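Local coordinates for protein aminotransferase, class III (Deinococcus radiodurans, PDB 3I4J) that probably works as a pyridoxal-phosphate-dependent transaminase of class III, moving amino groups between substrates, at residues I226-D231 with L244-W249. The protein carries 1 engineered substitution. Numbering follows the deposited sequence.
Sequences IIFIAD and LALSRW
L246 reaches from a short 3-10 turn to the strand 227-231 and meets F228 and A230 there. Its CD2 methyl does most of the touching. CD2 of L246 lies 3.8 Å from CE2 of F228 and 3.9 Å from CB of A230. The other methyl, CD1 of L246, is 4.0 Å from CZ of F228. The far end of the phenyl ring thus meets both branches of the leucine, and CD2 comes to the ring obliquely. F228 and L246 approach each other from opposite directions. In L246, CG is anti to the backbone N (chi1 -173°), which sends the branch point out toward the strand. No hydrogen bond crosses between 226-231 and 244-249; the contact is apolar and buried. The strand belongs to the mixed, largely parallel sheet of the large domain of fold-type I PLP enzymes. F228 and A230 alternate with I229, whose CB is directed away from the turn and whose side chain touches A105 and A109 of helix 98-115. On the face that carries F228, helix 213-224 covers the contact: R218 touches F228 and Y214 touches L246. The turn itself is tied back to the strand's end: the carboxylate of E232 takes the backbone N of A245 on OE1 and that of L246 on OE2.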
loop_
_atom_site.group_PDB
_atom_site.type_symbol
_atom_site.label_atom_id
_atom_site.label_comp_id
_atom_site.label_asym_id
_atom_site.label_seq_id
_atom_site.Cartn_x
_atom_site.Cartn_y
_atom_site.Cartn_z
ATOM N N ILE C 226 26.198 1.736 -14.077
ATOM C CA ILE C 226 25.172 1.238 -13.158
ATOM C C ILE C 226 24.097 2.292 -12.891
ATOM O O ILE C 226 24.330 3.490 -13.041
ATOM C CB ILE C 226 25.781 0.771 -11.807
ATOM C CG1 ILE C 226 26.394 1.957 -11.053
ATOM C CG2 ILE C 226 26.813 -0.331 -12.070
ATOM C CD1 ILE C 226 26.858 1.627 -9.634
ATOM N N ILE C 227 22.910 1.830 -12.512
ATOM C CA ILE C 227 21.788 2.717 -12.232
ATOM C C ILE C 227 21.915 3.330 -10.839
ATOM O O ILE C 227 22.088 2.613 -9.855
ATOM C CB ILE C 227 20.442 1.942 -12.309
ATOM C CG1 ILE C 227 20.195 1.456 -13.743
ATOM C CG2 ILE C 227 19.295 2.827 -11.841
ATOM C CD1 ILE C 227 19.965 2.568 -14.742
ATOM N N PHE C 228 21.835 4.655 -10.764
ATOM C CA PHE C 228 21.919 5.353 -9.487
ATOM C C PHE C 228 20.488 5.621 -9.012
ATOM O O PHE C 228 19.720 6.355 -9.648
ATOM C CB PHE C 228 22.710 6.657 -9.661
ATOM C CG PHE C 228 22.799 7.509 -8.419
ATOM C CD1 PHE C 228 22.661 6.958 -7.144
ATOM C CD2 PHE C 228 23.070 8.870 -8.530
ATOM C CE1 PHE C 228 22.794 7.756 -6.005
ATOM C CE2 PHE C 228 23.205 9.673 -7.400
ATOM C CZ PHE C 228 23.068 9.115 -6.134
ATOM N N ILE C 229 20.122 4.980 -7.905
ATOM C CA ILE C 229 18.784 5.130 -7.346
ATOM C C ILE C 229 18.855 5.973 -6.083
ATOM O O ILE C 229 19.589 5.642 -5.161
ATOM C CB ILE C 229 18.173 3.757 -6.970
ATOM C CG1 ILE C 229 18.161 2.829 -8.190
ATOM C CG2 ILE C 229 16.753 3.947 -6.446
ATOM C CD1 ILE C 229 17.800 1.380 -7.866
ATOM N N ALA C 230 18.103 7.070 -6.050
ATOM C CA ALA C 230 18.073 7.923 -4.873
ATOM C C ALA C 230 16.798 7.608 -4.099
ATOM O O ALA C 230 15.691 7.803 -4.609
ATOM C CB ALA C 230 18.085 9.390 -5.269
ATOM N N ASP C 231 16.963 7.102 -2.881
ATOM C CA ASP C 231 15.824 6.775 -2.031
ATOM C C ASP C 231 15.461 8.049 -1.283
ATOM O O ASP C 231 16.078 8.388 -0.265
ATOM C CB ASP C 231 16.195 5.664 -1.042
ATOM C CG ASP C 231 15.033 5.277 -0.138
ATOM O OD1 ASP C 231 14.047 6.032 -0.085
ATOM O OD2 ASP C 231 15.115 4.227 0.531
ATOM N N LEU C 244 14.308 17.760 -4.044
ATOM C CA LEU C 244 14.856 16.434 -3.768
ATOM C C LEU C 244 16.155 16.746 -3.031
ATOM O O LEU C 244 16.902 17.641 -3.435
ATOM C CB LEU C 244 15.146 15.656 -5.057
ATOM C CG LEU C 244 13.932 15.159 -5.850
ATOM C CD1 LEU C 244 14.396 14.523 -7.149
ATOM C CD2 LEU C 244 13.142 14.153 -5.013
ATOM N N ALA C 245 16.419 16.029 -1.943
ATOM C CA ALA C 245 17.623 16.275 -1.150
ATOM C C ALA C 245 18.911 16.094 -1.937
ATOM O O ALA C 245 19.899 16.792 -1.692
ATOM C CB ALA C 245 17.637 15.360 0.078
ATOM N N LEU C 246 18.906 15.156 -2.879
ATOM C CA LEU C 246 20.095 14.877 -3.683
ATOM C C LEU C 246 20.610 16.112 -4.413
ATOM O O LEU C 246 21.820 16.283 -4.583
ATOM C CB LEU C 246 19.799 13.774 -4.704
ATOM C CG LEU C 246 20.996 13.251 -5.509
ATOM C CD1 LEU C 246 22.012 12.638 -4.551
ATOM C CD2 LEU C 246 20.540 12.213 -6.534
ATOM N N SER C 247 19.683 16.966 -4.838
ATOM C CA SER C 247 20.014 18.191 -5.570
ATOM C C SER C 247 20.863 19.180 -4.783
ATOM O O SER C 247 21.480 20.073 -5.370
ATOM C CB SER C 247 18.733 18.892 -6.030
ATOM O OG SER C 247 18.001 18.064 -6.914
ATOM N N ARG C 248 20.891 19.043 -3.463
ATOM C CA ARG C 248 21.688 19.952 -2.646
ATOM C C ARG C 248 23.162 19.792 -3.001
ATOM O O ARG C 248 23.977 20.682 -2.748
ATOM C CB ARG C 248 21.468 19.677 -1.158
ATOM C CG ARG C 248 20.069 20.039 -0.671
ATOM C CD ARG C 248 19.918 19.762 0.817
ATOM N NE ARG C 248 20.816 20.596 1.614
ATOM C CZ ARG C 248 20.490 21.777 2.133
ATOM N NH1 ARG C 248 19.275 22.278 1.954
ATOM N NH2 ARG C 248 21.392 22.465 2.828
ATOM N N TRP C 249 23.496 18.650 -3.592
ATOM C CA TRP C 249 24.862 18.373 -4.006
ATOM C C TRP C 249 25.050 18.759 -5.474
ATOM O O TRP C 249 24.983 17.914 -6.364
ATOM C CB TRP C 249 25.179 16.886 -3.805
ATOM C CG TRP C 249 25.566 16.512 -2.386
ATOM C CD1 TRP C 249 26.833 16.362 -1.894
ATOM C CD2 TRP C 249 24.678 16.228 -1.292
ATOM N NE1 TRP C 249 26.792 15.998 -0.570
ATOM C CE2 TRP C 249 25.483 15.909 -0.173
ATOM C CE3 TRP C 249 23.283 16.210 -1.150
ATOM C CZ2 TRP C 249 24.938 15.576 1.075
ATOM C CZ3 TRP C 249 22.738 15.878 0.093
ATOM C CH2 TRP C 249 23.568 15.565 1.190
#